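Aryl acylamidase (bacterium CSBL00001, PDB 4YJ6) probably hydrolyses the amide bond of aryl acylamides, as an enzyme of the amidase signature family. Local coordinates at residues 269-275 with 392-398; 285-290 with 448-452; 296-300 with 476-481. All coordinates share one frame; numbering follows the deposited sequence.

Contact 1: residues 269-275 with 392-398; sequences KKIGLTL and FDLLLAP
Phe392 lies over Gly272 where strands 270-273 and 394-398 pair as parallel neighbours in the mixed central sheet of the amidase signature fold. Gly272 CA sits 4.2 Å from the Phe392 ring centroid and 27° off its normal, a CH-pi contact over one face, made with a residue that has no side chain to hold the ring off. The Lys270 and Phe392 side chains cross at about a right angle, the lysine bent at chi3 and chi4 so that Lys270 NZ comes 3.8 Å from Phe392 CE1. The same NZ has a long, weak ion pair with Glu305 of the next strand, 303-306.

The face bearing Ile271, Leu273, Leu394 and Leu396 is apolar. Ile271 and Leu394 run side by side in the same direction, with Ile271 CD1 3.8 Å from Leu394 CD1. The Ile271 and Leu396 side chains cross obliquely, Ile271 CG2 3.6 Å from Leu396 CG. Phe297 of helix 284-299 touches Leu396.

Three good bonds carry the ladder: Gly272 N to Leu394 O, Leu396 N to Gly272 O at 2.8 Å, and Thr274 N to Leu396 O. It begins frayed, for Lys270 O takes Asp393 N at 2.7 Å, in the carbonyl plane, and Leu394 N only weakly. Asp393 OD2 in turn accepts Lys270 N through its anti lone pair at 2.8 Å and a nearly straight 169°.

Contact 2: residues 285-290 with 448-452; sequences EIQDLI and AGLID
Leu289 and Ile451 slide past each other in opposite directions where helix 284-299 packs on the end of strand 443-451, a helix-on-sheet layer of the amidase signature fold. The short axes of 285-290 and 448-451 approach to 9.0 Å, and their N-to-C directions differ by 147°, so the helix runs roughly antiparallel to this strand.

The first shell is almost wholly apolar. Leu289 CD2 meets Ile451 CD1 at 3.8 Å and Ala448 CB at 4.0 Å, and so joins both ends of the strand segment. With CG anti to the backbone N (chi1 -178°), Leu289 has its CD1 placed against the carbonyl oxygen of Ala448 and its CD2 against the tip of Ile451. Ile451 extends its CD1 the other way, to within 3.4 Å of Glu285 O, and its CG2 packs on Glu285 CB; the Glu285 carboxylate itself leads away from the strand. Ile286 crosses Ile451 at about a right angle, CG1 against CD1, and Ile290 CD1 touches Ala448 CB at 4.1 Å.

Further out, Ile451 and Ile286 share Met403 as a neighbour, and Pro398 of strand 394-398 packs against Ile286 and Ile290. Backbone hydrogen bonds of Ala448 and Gly449 with Ala456 hold the strand to its hairpin partner, 454-462, which also supplies Ala456 beside Leu289 and Met458 beside Ile290. No direct hydrogen bond joins the two segments. A single water bridges them instead, donating to Ala448 O at 2.7 Å and, at a longer 3.3 Å, to Leu289 O.

Contact 3: residues 296-300 with 476-481; sequences VFTEL and AFERAS
Val296 meets Phe477 and Ala480 where segment 296-300 of helix 284-299 packs beside the end of helix 467-480, a helix-helix contact lying on the central sheet of the amidase signature fold. Its two methyls divide the work: CG1 presses on Ala480 CB at 3.4 Å, tighter than ordinary van der Waals contact, and CG2 reaches Phe477 CE1 at 3.8 Å and Ser481 CB at 4.0 Å. One residue further on, Phe297 sends its ring to the same partner, with CZ 3.8 Å from Phe477 CB. The two rings are oblique, centroids 5.7 Å apart and planes at 31°, and Met458 of strand 454-462 touches both. A chi1 of -176° turns the Phe477 ring away from its own backbone N, and the Val296 and Phe297 side chains each cross it at about a right angle. An alanine in place of Phe477 would keep the CB near Phe297 but is likely to open a gap beside the Val296 methyls and leave the Phe297 ring freer to shift. Leu300 completes the series as its CD1 touches Ala476 CB at 4.0 Å and Ala480 CB at 4.1 Å. No hydrogen bond joins the two segments, so their association here probably rests on apolar packing and dispersion.

In the fold
From the N terminus, strand 270-273 is followed by helix 284-299, which supplies the first segments of contacts 2 and 3. The chain then passes through strand 303-306 and a largely helical region before strand 394-398 closes contact 1; 116 residues lie between segments 269-275 and 392-398. Strand 443-451 closes contact 2 and helix 467-480 closes contact 3, so all three loops cross pairwise. Leu275 CD2 lies 3.9 Å from Ile290 CG2, linking contacts 1 and 2, while Ile271 CD1 lies 3.9 Å from Phe297 CB, linking 1 and 3. Helix 284-299 thus ties the parallel strand pair, the strand 443-451 and helix 467-480 together.

Contact 1: residues 269-275 with 392-398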
ATOM      1  N   LYS A 269     -21.281  14.409 -10.073  1.00 20.22           N
ATOM      2  CA  LYS A 269     -20.935  12.993 -10.144  1.00 18.75           C
ATOM      3  C   LYS A 269     -21.978  12.135  -9.470  1.00 20.42           C
ATOM      4  O   LYS A 269     -22.605  12.565  -8.510  1.00 20.79           O
ATOM      5  CB  LYS A 269     -19.570  12.749  -9.491  1.00 16.25           C
ATOM      6  CG  LYS A 269     -18.421  13.427 -10.261  1.00 19.03           C
ATOM      7  CD  LYS A 269     -18.297  12.898 -11.706  1.00 23.57           C
ATOM      8  CE  LYS A 269     -17.013  13.445 -12.365  1.00 25.94           C
ATOM      9  NZ  LYS A 269     -16.986  13.097 -13.799  1.00 28.96           N
ATOM     10  N   LYS A 270     -22.140  10.912  -9.975  1.00 16.10           N
ATOM     11  CA  LYS A 270     -23.085   9.942  -9.431  1.00 18.52           C
ATOM     12  C   LYS A 270     -22.276   8.933  -8.671  1.00 15.23           C
ATOM     13  O   LYS A 270     -21.397   8.263  -9.234  1.00 16.68           O
ATOM     14  CB  LYS A 270     -23.838   9.216 -10.536  1.00 19.23           C
ATOM     15  CG  LYS A 270     -24.830  10.064 -11.282  1.00 28.25           C
ATOM     16  CD  LYS A 270     -25.798   9.177 -12.094  1.00 33.18           C
ATOM     17  CE  LYS A 270     -26.277   7.887 -11.321  1.00 31.48           C
ATOM     18  NZ  LYS A 270     -27.097   8.127 -10.051  1.00 34.51           N
ATOM     19  N   ILE A 271     -22.523   8.842  -7.385  1.00 13.87           N
ATOM     20  CA  ILE A 271     -21.643   8.073  -6.520  1.00 13.34           C
ATOM     21  C   ILE A 271     -22.458   6.973  -5.863  1.00 15.40           C
ATOM     22  O   ILE A 271     -23.517   7.249  -5.283  1.00 14.71           O
ATOM     23  CB  ILE A 271     -21.040   8.963  -5.460  1.00 13.58           C
ATOM     24  CG1 ILE A 271     -20.204  10.081  -6.138  1.00 12.95           C
ATOM     25  CG2 ILE A 271     -20.162   8.131  -4.488  1.00 12.87           C
ATOM     26  CD1 ILE A 271     -19.453  10.999  -5.150  1.00 15.61           C
ATOM     27  N   GLY A 272     -21.980   5.736  -5.964  1.00 11.55           N
ATOM     28  CA  GLY A 272     -22.620   4.626  -5.275  1.00 13.60           C
ATOM     29  C   GLY A 272     -21.940   4.390  -3.941  1.00 14.96           C
ATOM     30  O   GLY A 272     -20.766   4.715  -3.787  1.00 12.71           O
ATOM     31  N   LEU A 273     -22.710   3.916  -2.948  1.00 12.34           N
ATOM     32  CA  LEU A 273     -22.187   3.710  -1.590  1.00 12.36           C
ATOM     33  C   LEU A 273     -22.548   2.295  -1.133  1.00 13.13           C
ATOM     34  O   LEU A 273     -23.681   1.837  -1.328  1.00 11.94           O
ATOM     35  CB  LEU A 273     -22.827   4.740  -0.633  1.00 11.43           C
ATOM     36  CG  LEU A 273     -22.549   4.531   0.849  1.00 13.09           C
ATOM     37  CD1 LEU A 273     -21.065   4.648   1.149  1.00 13.56           C
ATOM     38  CD2 LEU A 273     -23.380   5.560   1.684  1.00 14.25           C
ATOM     39  N   THR A 274     -21.580   1.574  -0.563  1.00 12.48           N
ATOM     40  CA  THR A 274     -21.888   0.302   0.106  1.00 12.35           C
ATOM     41  C   THR A 274     -21.158   0.265   1.431  1.00 16.39           C
ATOM     42  O   THR A 274     -20.030   0.732   1.526  1.00 13.41           O
ATOM     43  CB  THR A 274     -21.478  -0.905  -0.745  1.00 13.39           C
ATOM     44  OG1 THR A 274     -21.782  -2.111  -0.032  1.00 14.46           O
ATOM     45  CG2 THR A 274     -19.944  -0.856  -1.133  1.00 15.08           C
ATOM     46  N   LEU A 275     -21.795  -0.254   2.482  1.00 12.86           N
ATOM     47  CA  LEU A 275     -21.102  -0.348   3.761  1.00 12.19           C
ATOM     48  C   LEU A 275     -20.429  -1.696   4.002  1.00 12.89           C
ATOM     49  O   LEU A 275     -19.711  -1.855   4.975  1.00 14.26           O
ATOM     50  CB  LEU A 275     -22.066   0.007   4.913  1.00 15.52           C
ATOM     51  CG  LEU A 275     -22.673   1.405   4.728  1.00 16.55           C
ATOM     52  CD1 LEU A 275     -23.708   1.669   5.832  1.00 19.09           C
ATOM     53  CD2 LEU A 275     -21.601   2.512   4.705  1.00 17.26           C
ATOM     54  N   PHE A 392     -22.631   4.407 -12.356  1.00 14.00           N
ATOM     55  CA  PHE A 392     -22.077   5.356 -11.397  1.00 14.02           C
ATOM     56  C   PHE A 392     -20.681   5.757 -11.805  1.00 14.21           C
ATOM     57  O   PHE A 392     -19.968   4.999 -12.483  1.00 13.79           O
ATOM     58  CB  PHE A 392     -22.028   4.730  -9.984  1.00 12.35           C
ATOM     59  CG  PHE A 392     -23.428   4.484  -9.412  1.00 11.94           C
ATOM     60  CD1 PHE A 392     -24.067   5.467  -8.695  1.00 14.33           C
ATOM     61  CD2 PHE A 392     -24.059   3.281  -9.643  1.00 14.82           C
ATOM     62  CE1 PHE A 392     -25.374   5.248  -8.203  1.00 15.68           C
ATOM     63  CE2 PHE A 392     -25.348   3.039  -9.171  1.00 20.41           C
ATOM     64  CZ  PHE A 392     -26.001   4.025  -8.431  1.00 19.90           C
ATOM     65  N   ASP A 393     -20.289   6.943 -11.361  1.00 13.67           N
ATOM     66  CA  ASP A 393     -18.951   7.460 -11.591  1.00 15.52           C
ATOM     67  C   ASP A 393     -17.936   7.004 -10.539  1.00 14.50           C
ATOM     68  O   ASP A 393     -16.756   6.972 -10.816  1.00 18.04           O
ATOM     69  CB  ASP A 393     -18.992   9.002 -11.621  1.00 18.99           C
ATOM     70  CG  ASP A 393     -19.940   9.533 -12.680  1.00 21.64           C
ATOM     71  OD1 ASP A 393     -19.777   9.156 -13.862  1.00 24.20           O
ATOM     72  OD2 ASP A 393     -20.865  10.295 -12.349  1.00 19.16           O
ATOM     73  N   LEU A 394     -18.386   6.664  -9.340  1.00 12.14           N
ATOM     74  CA  LEU A 394     -17.496   6.334  -8.234  1.00 10.63           C
ATOM     75  C   LEU A 394     -18.230   5.376  -7.331  1.00 12.23           C
ATOM     76  O   LEU A 394     -19.452   5.390  -7.312  1.00 11.85           O
ATOM     77  CB  LEU A 394     -17.153   7.573  -7.400  1.00 13.38           C
ATOM     78  CG  LEU A 394     -16.239   8.631  -8.009  1.00 19.95           C
ATOM     79  CD1 LEU A 394     -16.362   9.929  -7.179  1.00 21.14           C
ATOM     80  CD2 LEU A 394     -14.757   8.166  -8.089  1.00 12.94           C
ATOM     81  N   LEU A 395     -17.484   4.576  -6.574  1.00 10.90           N
ATOM     82  CA  LEU A 395     -18.079   3.720  -5.553  1.00 11.38           C
ATOM     83  C   LEU A 395     -17.326   3.982  -4.259  1.00 12.70           C
ATOM     84  O   LEU A 395     -16.094   4.012  -4.253  1.00 12.65           O
ATOM     85  CB  LEU A 395     -17.943   2.254  -5.941  1.00 10.76           C
ATOM     86  CG  LEU A 395     -18.373   1.206  -4.919  1.00 11.83           C
ATOM     87  CD1 LEU A 395     -19.842   1.401  -4.609  1.00 10.94           C
ATOM     88  CD2 LEU A 395     -18.089  -0.189  -5.489  1.00 14.63           C
ATOM     89  N   LEU A 396     -18.061   4.187  -3.177  1.00  9.33           N
ATOM     90  CA  LEU A 396     -17.476   4.368  -1.845  1.00 11.13           C
ATOM     91  C   LEU A 396     -17.766   3.150  -0.989  1.00 12.92           C
ATOM     92  O   LEU A 396     -18.857   2.590  -1.052  1.00 11.41           O
ATOM     93  CB  LEU A 396     -18.090   5.581  -1.137  1.00 11.06           C
ATOM     94  CG  LEU A 396     -18.038   6.882  -1.908  1.00 10.56           C
ATOM     95  CD1 LEU A 396     -18.798   7.959  -1.121  1.00 12.85           C
ATOM     96  CD2 LEU A 396     -16.567   7.257  -2.134  1.00 10.77           C
ATOM     97  N   ALA A 397     -16.823   2.803  -0.128  1.00 12.10           N
ATOM     98  CA  ALA A 397     -16.991   1.693   0.817  1.00 12.06           C
ATOM     99  C   ALA A 397     -16.023   1.938   1.956  1.00 12.94           C
ATOM    100  O   ALA A 397     -15.137   2.760   1.824  1.00 12.38           O
ATOM    101  CB  ALA A 397     -16.692   0.325   0.111  1.00 13.00           C
ATOM    102  N   PRO A 398     -16.182   1.242   3.095  1.00 11.33           N
ATOM    103  CA  PRO A 398     -15.103   1.299   4.082  1.00 11.46           C
ATOM    104  C   PRO A 398     -13.901   0.573   3.493  1.00 12.24           C
ATOM    105  O   PRO A 398     -14.078  -0.432   2.809  1.00 12.32           O
ATOM    106  CB  PRO A 398     -15.641   0.495   5.292  1.00 11.70           C
ATOM    107  CG  PRO A 398     -17.153   0.272   4.995  1.00 11.56           C
ATOM    108  CD  PRO A 398     -17.245   0.287   3.467  1.00 13.89           C
TER

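Contact 2: residues 285-290 with 448-452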
ATOM      1  N   GLU A 285     -19.355   0.584  14.036  1.00 16.52           N
ATOM      2  CA  GLU A 285     -18.794   1.929  14.148  1.00 18.18           C
ATOM      3  C   GLU A 285     -18.138   2.400  12.829  1.00 17.42           C
ATOM      4  O   GLU A 285     -18.148   3.588  12.492  1.00 15.33           O
ATOM      5  CB  GLU A 285     -17.748   2.007  15.274  1.00 19.94           C
ATOM      6  CG  GLU A 285     -18.319   1.709  16.654  1.00 23.73           C
ATOM      7  CD  GLU A 285     -18.425   0.211  16.985  1.00 27.35           C
ATOM      8  OE1 GLU A 285     -17.979  -0.686  16.203  1.00 24.54           O
ATOM      9  OE2 GLU A 285     -18.969  -0.078  18.079  1.00 35.77           O
ATOM     10  N   ILE A 286     -17.563   1.448  12.126  1.00 16.64           N
ATOM     11  CA  ILE A 286     -16.942   1.737  10.824  1.00 14.17           C
ATOM     12  C   ILE A 286     -18.043   2.023   9.800  1.00 14.27           C
ATOM     13  O   ILE A 286     -17.997   3.029   9.088  1.00 14.14           O
ATOM     14  CB  ILE A 286     -16.083   0.576  10.366  1.00 16.65           C
ATOM     15  CG1 ILE A 286     -14.791   0.531  11.203  1.00 16.06           C
ATOM     16  CG2 ILE A 286     -15.735   0.723   8.829  1.00 13.91           C
ATOM     17  CD1 ILE A 286     -13.918  -0.701  10.905  1.00 15.98           C
ATOM     18  N   GLN A 287     -19.086   1.190   9.780  1.00 14.53           N
ATOM     19  CA  GLN A 287     -20.221   1.480   8.898  1.00 15.22           C
ATOM     20  C   GLN A 287     -20.767   2.891   9.130  1.00 17.46           C
ATOM     21  O   GLN A 287     -21.014   3.649   8.186  1.00 16.23           O
ATOM     22  CB  GLN A 287     -21.342   0.473   9.086  1.00 14.10           C
ATOM     23  CG  GLN A 287     -20.954  -0.948   8.797  1.00 16.11           C
ATOM     24  CD  GLN A 287     -22.174  -1.870   8.713  1.00 18.22           C
ATOM     25  OE1 GLN A 287     -23.190  -1.520   8.103  1.00 20.20           O
ATOM     26  NE2 GLN A 287     -22.076  -3.040   9.346  1.00 19.36           N
ATOM     27  N   ASP A 288     -20.982   3.251  10.389  1.00 16.75           N
ATOM     28  CA  ASP A 288     -21.520   4.569  10.669  1.00 17.88           C
ATOM     29  C   ASP A 288     -20.616   5.704  10.226  1.00 17.26           C
ATOM     30  O   ASP A 288     -21.087   6.747   9.730  1.00 17.64           O
ATOM     31  CB  ASP A 288     -21.801   4.732  12.180  1.00 19.90           C
ATOM     32  CG  ASP A 288     -22.901   3.806  12.677  1.00 26.42           C
ATOM     33  OD1 ASP A 288     -23.650   3.234  11.846  1.00 23.07           O
ATOM     34  OD2 ASP A 288     -22.997   3.661  13.920  1.00 25.95           O
ATOM     35  N   LEU A 289     -19.316   5.518  10.420  1.00 15.06           N
ATOM     36  CA  LEU A 289     -18.357   6.552  10.070  1.00 14.69           C
ATOM     37  C   LEU A 289     -18.364   6.753   8.558  1.00 15.42           C
ATOM     38  O   LEU A 289     -18.280   7.868   8.073  1.00 14.53           O
ATOM     39  CB  LEU A 289     -16.945   6.160  10.562  1.00 14.01           C
ATOM     40  CG  LEU A 289     -15.847   7.176  10.296  1.00 17.09           C
ATOM     41  CD1 LEU A 289     -16.049   8.442  11.129  1.00 19.50           C
ATOM     42  CD2 LEU A 289     -14.459   6.511  10.580  1.00 17.58           C
ATOM     43  N   ILE A 290     -18.472   5.661   7.810  1.00 15.63           N
ATOM     44  CA  ILE A 290     -18.461   5.768   6.347  1.00 15.54           C
ATOM     45  C   ILE A 290     -19.783   6.378   5.833  1.00 14.97           C
ATOM     46  O   ILE A 290     -19.794   7.125   4.842  1.00 15.21           O
ATOM     47  CB  ILE A 290     -18.176   4.398   5.680  1.00 15.84           C
ATOM     48  CG1 ILE A 290     -16.811   3.847   6.127  1.00 18.17           C
ATOM     49  CG2 ILE A 290     -18.287   4.497   4.134  1.00 19.45           C
ATOM     50  CD1 ILE A 290     -15.685   4.800   6.070  1.00 16.85           C
ATOM     51  N   ALA A 448     -10.961   8.700   7.093  1.00 11.88           N
ATOM     52  CA  ALA A 448     -12.350   9.117   7.286  1.00 14.85           C
ATOM     53  C   ALA A 448     -12.596   9.634   8.690  1.00 17.37           C
ATOM     54  O   ALA A 448     -13.711  10.046   8.983  1.00 17.27           O
ATOM     55  CB  ALA A 448     -13.286   7.935   7.003  1.00 14.87           C
ATOM     56  N   GLY A 449     -11.585   9.563   9.557  1.00 16.46           N
ATOM     57  CA  GLY A 449     -11.760   9.970  10.951  1.00 19.42           C
ATOM     58  C   GLY A 449     -11.190   8.981  11.946  1.00 18.21           C
ATOM     59  O   GLY A 449     -10.480   8.047  11.582  1.00 17.00           O
ATOM     60  N   LEU A 450     -11.481   9.189  13.237  1.00 15.97           N
ATOM     61  CA  LEU A 450     -11.023   8.274  14.277  1.00 16.65           C
ATOM     62  C   LEU A 450     -12.210   7.643  15.010  1.00 17.56           C
ATOM     63  O   LEU A 450     -13.267   8.268  15.157  1.00 20.52           O
ATOM     64  CB  LEU A 450     -10.194   9.011  15.333  1.00 17.13           C
ATOM     65  CG  LEU A 450      -9.016   9.836  14.860  1.00 18.74           C
ATOM     66  CD1 LEU A 450      -8.413  10.554  16.076  1.00 22.91           C
ATOM     67  CD2 LEU A 450      -7.978   8.931  14.139  1.00 16.50           C
ATOM     68  N   ILE A 451     -12.016   6.401  15.431  1.00 15.89           N
ATOM     69  CA  ILE A 451     -12.968   5.685  16.272  1.00 21.05           C
ATOM     70  C   ILE A 451     -12.181   5.257  17.483  1.00 20.28           C
ATOM     71  O   ILE A 451     -11.202   4.508  17.382  1.00 18.16           O
ATOM     72  CB  ILE A 451     -13.584   4.480  15.519  1.00 20.18           C
ATOM     73  CG1 ILE A 451     -14.409   5.018  14.334  1.00 19.28           C
ATOM     74  CG2 ILE A 451     -14.464   3.609  16.466  1.00 24.15           C
ATOM     75  CD1 ILE A 451     -14.853   3.969  13.311  1.00 18.74           C
ATOM     76  N   ASP A 452     -12.580   5.777  18.644  1.00 20.52           N
ATOM     77  CA  ASP A 452     -11.851   5.487  19.883  1.00 23.78           C
ATOM     78  C   ASP A 452     -10.338   5.715  19.720  1.00 20.92           C
ATOM     79  O   ASP A 452      -9.527   4.915  20.176  1.00 21.82           O
ATOM     80  CB  ASP A 452     -12.121   4.051  20.316  1.00 25.95           C
ATOM     81  CG  ASP A 452     -11.794   3.804  21.799  1.00 35.65           C
ATOM     82  OD1 ASP A 452     -11.688   4.793  22.562  1.00 36.12           O
ATOM     83  OD2 ASP A 452     -11.650   2.619  22.197  1.00 35.68           O
TER
HETATM   84  O   HOH W   1     -16.318  10.492   8.384  1.00 25.43           O

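Contact 3: residues 296-300 with 476-481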
ATOM      1  N   VAL A 296     -20.332  13.851   2.953  1.00 17.09           N
ATOM      2  CA  VAL A 296     -19.476  14.987   2.610  1.00 17.93           C
ATOM      3  C   VAL A 296     -19.625  15.278   1.126  1.00 17.32           C
ATOM      4  O   VAL A 296     -19.659  16.436   0.705  1.00 16.71           O
ATOM      5  CB  VAL A 296     -18.012  14.723   2.996  1.00 16.75           C
ATOM      6  CG1 VAL A 296     -17.067  15.848   2.430  1.00 17.84           C
ATOM      7  CG2 VAL A 296     -17.889  14.594   4.525  1.00 18.82           C
ATOM      8  N   PHE A 297     -19.756  14.224   0.321  1.00 14.73           N
ATOM      9  CA  PHE A 297     -19.841  14.415  -1.119  1.00 16.25           C
ATOM     10  C   PHE A 297     -21.167  15.039  -1.563  1.00 17.89           C
ATOM     11  O   PHE A 297     -21.199  15.772  -2.539  1.00 17.59           O
ATOM     12  CB  PHE A 297     -19.647  13.090  -1.825  1.00 18.99           C
ATOM     13  CG  PHE A 297     -18.236  12.575  -1.711  1.00 14.28           C
ATOM     14  CD1 PHE A 297     -17.206  13.203  -2.382  1.00 17.39           C
ATOM     15  CD2 PHE A 297     -17.941  11.478  -0.925  1.00 14.37           C
ATOM     16  CE1 PHE A 297     -15.873  12.721  -2.263  1.00 15.30           C
ATOM     17  CE2 PHE A 297     -16.616  11.005  -0.815  1.00 16.26           C
ATOM     18  CZ  PHE A 297     -15.603  11.631  -1.491  1.00 15.16           C
ATOM     19  N   THR A 298     -22.238  14.760  -0.829  1.00 19.60           N
ATOM     20  CA  THR A 298     -23.531  15.329  -1.212  1.00 19.04           C
ATOM     21  C   THR A 298     -23.477  16.849  -1.026  1.00 23.50           C
ATOM     22  O   THR A 298     -24.114  17.581  -1.769  1.00 26.08           O
ATOM     23  CB  THR A 298     -24.703  14.757  -0.392  1.00 22.54           C
ATOM     24  OG1 THR A 298     -24.597  15.218   0.953  1.00 31.87           O
ATOM     25  CG2 THR A 298     -24.737  13.262  -0.412  1.00 19.64           C
ATOM     26  N   GLU A 299     -22.712  17.329  -0.051  1.00 25.29           N
ATOM     27  CA  GLU A 299     -22.562  18.780   0.142  1.00 25.49           C
ATOM     28  C   GLU A 299     -21.713  19.437  -0.921  1.00 30.12           C
ATOM     29  O   GLU A 299     -21.781  20.657  -1.110  1.00 32.07           O
ATOM     30  CB  GLU A 299     -21.954  19.076   1.505  1.00 28.45           C
ATOM     31  CG  GLU A 299     -22.866  18.738   2.630  1.00 31.65           C
ATOM     32  CD  GLU A 299     -24.214  19.430   2.492  1.00 37.45           C
ATOM     33  OE1 GLU A 299     -24.217  20.674   2.314  1.00 39.29           O
ATOM     34  OE2 GLU A 299     -25.267  18.728   2.543  1.00 38.74           O
ATOM     35  N   LEU A 300     -20.880  18.648  -1.601  1.00 22.14           N
ATOM     36  CA  LEU A 300     -20.078  19.167  -2.685  1.00 24.54           C
ATOM     37  C   LEU A 300     -20.745  19.080  -4.057  1.00 27.26           C
ATOM     38  O   LEU A 300     -20.104  19.310  -5.079  1.00 26.64           O
ATOM     39  CB  LEU A 300     -18.733  18.436  -2.712  1.00 20.51           C
ATOM     40  CG  LEU A 300     -17.952  18.555  -1.410  1.00 21.20           C
ATOM     41  CD1 LEU A 300     -16.740  17.653  -1.492  1.00 18.31           C
ATOM     42  CD2 LEU A 300     -17.504  20.005  -1.135  1.00 23.58           C
ATOM     43  N   ALA A 476     -11.160  16.427  -3.166  1.00 11.88           N
ATOM     44  CA  ALA A 476     -12.389  17.126  -2.762  1.00 12.21           C
ATOM     45  C   ALA A 476     -12.745  16.764  -1.316  1.00 13.08           C
ATOM     46  O   ALA A 476     -13.111  17.636  -0.482  1.00 14.57           O
ATOM     47  CB  ALA A 476     -13.502  16.769  -3.724  1.00 10.43           C
ATOM     48  N   PHE A 477     -12.651  15.479  -0.988  1.00 12.80           N
ATOM     49  CA  PHE A 477     -12.936  15.031   0.380  1.00 14.56           C
ATOM     50  C   PHE A 477     -11.896  15.613   1.349  1.00 13.82           C
ATOM     51  O   PHE A 477     -12.227  16.025   2.445  1.00 15.47           O
ATOM     52  CB  PHE A 477     -12.951  13.497   0.440  1.00 13.25           C
ATOM     53  CG  PHE A 477     -13.330  12.947   1.776  1.00 14.61           C
ATOM     54  CD1 PHE A 477     -14.669  12.847   2.128  1.00 14.27           C
ATOM     55  CD2 PHE A 477     -12.351  12.550   2.689  1.00 14.68           C
ATOM     56  CE1 PHE A 477     -15.038  12.355   3.393  1.00 17.42           C
ATOM     57  CE2 PHE A 477     -12.694  12.033   3.940  1.00 15.75           C
ATOM     58  CZ  PHE A 477     -14.042  11.938   4.301  1.00 17.08           C
ATOM     59  N   GLU A 478     -10.627  15.669   0.942  1.00 10.62           N
ATOM     60  CA  GLU A 478      -9.576  16.168   1.787  1.00 11.92           C
ATOM     61  C   GLU A 478      -9.842  17.625   2.173  1.00 14.48           C
ATOM     62  O   GLU A 478      -9.571  18.021   3.310  1.00 15.18           O
ATOM     63  CB  GLU A 478      -8.238  16.064   1.011  1.00 11.11           C
ATOM     64  CG  GLU A 478      -7.011  16.475   1.803  1.00 12.70           C
ATOM     65  CD  GLU A 478      -5.767  16.375   0.927  1.00 13.61           C
ATOM     66  OE1 GLU A 478      -5.826  16.835  -0.229  1.00 16.50           O
ATOM     67  OE2 GLU A 478      -4.769  15.855   1.420  1.00 16.31           O
ATOM     68  N   ARG A 479     -10.343  18.413   1.233  1.00 12.73           N
ATOM     69  CA  ARG A 479     -10.628  19.824   1.509  1.00 14.80           C
ATOM     70  C   ARG A 479     -11.813  19.957   2.470  1.00 17.96           C
ATOM     71  O   ARG A 479     -11.790  20.775   3.392  1.00 16.59           O
ATOM     72  CB  ARG A 479     -10.975  20.557   0.232  1.00 14.72           C
ATOM     73  CG  ARG A 479      -9.754  20.817  -0.659  1.00 16.55           C
ATOM     74  CD  ARG A 479     -10.110  21.756  -1.795  1.00 17.58           C
ATOM     75  NE  ARG A 479     -11.005  21.135  -2.777  1.00 18.70           N
ATOM     76  CZ  ARG A 479     -10.599  20.397  -3.811  1.00 17.93           C
ATOM     77  NH1 ARG A 479      -9.311  20.210  -4.021  1.00 19.00           N
ATOM     78  NH2 ARG A 479     -11.484  19.888  -4.664  1.00 18.82           N
ATOM     79  N   ALA A 480     -12.841  19.150   2.226  1.00 16.13           N
ATOM     80  CA  ALA A 480     -14.123  19.288   2.960  1.00 15.46           C
ATOM     81  C   ALA A 480     -14.111  18.588   4.313  1.00 17.22           C
ATOM     82  O   ALA A 480     -14.839  18.975   5.242  1.00 20.49           O
ATOM     83  CB  ALA A 480     -15.249  18.751   2.120  1.00 17.05           C
ATOM     84  N   SER A 481     -13.305  17.542   4.416  1.00 14.56           N
ATOM     85  CA  SER A 481     -13.222  16.709   5.612  1.00 14.78           C
ATOM     86  C   SER A 481     -11.767  16.367   5.908  1.00 15.64           C
ATOM     87  O   SER A 481     -11.339  15.215   5.790  1.00 15.97           O
ATOM     88  CB  SER A 481     -14.052  15.426   5.379  1.00 18.09           C
ATOM     89  OG  SER A 481     -14.045  14.543   6.513  1.00 18.95           O
TER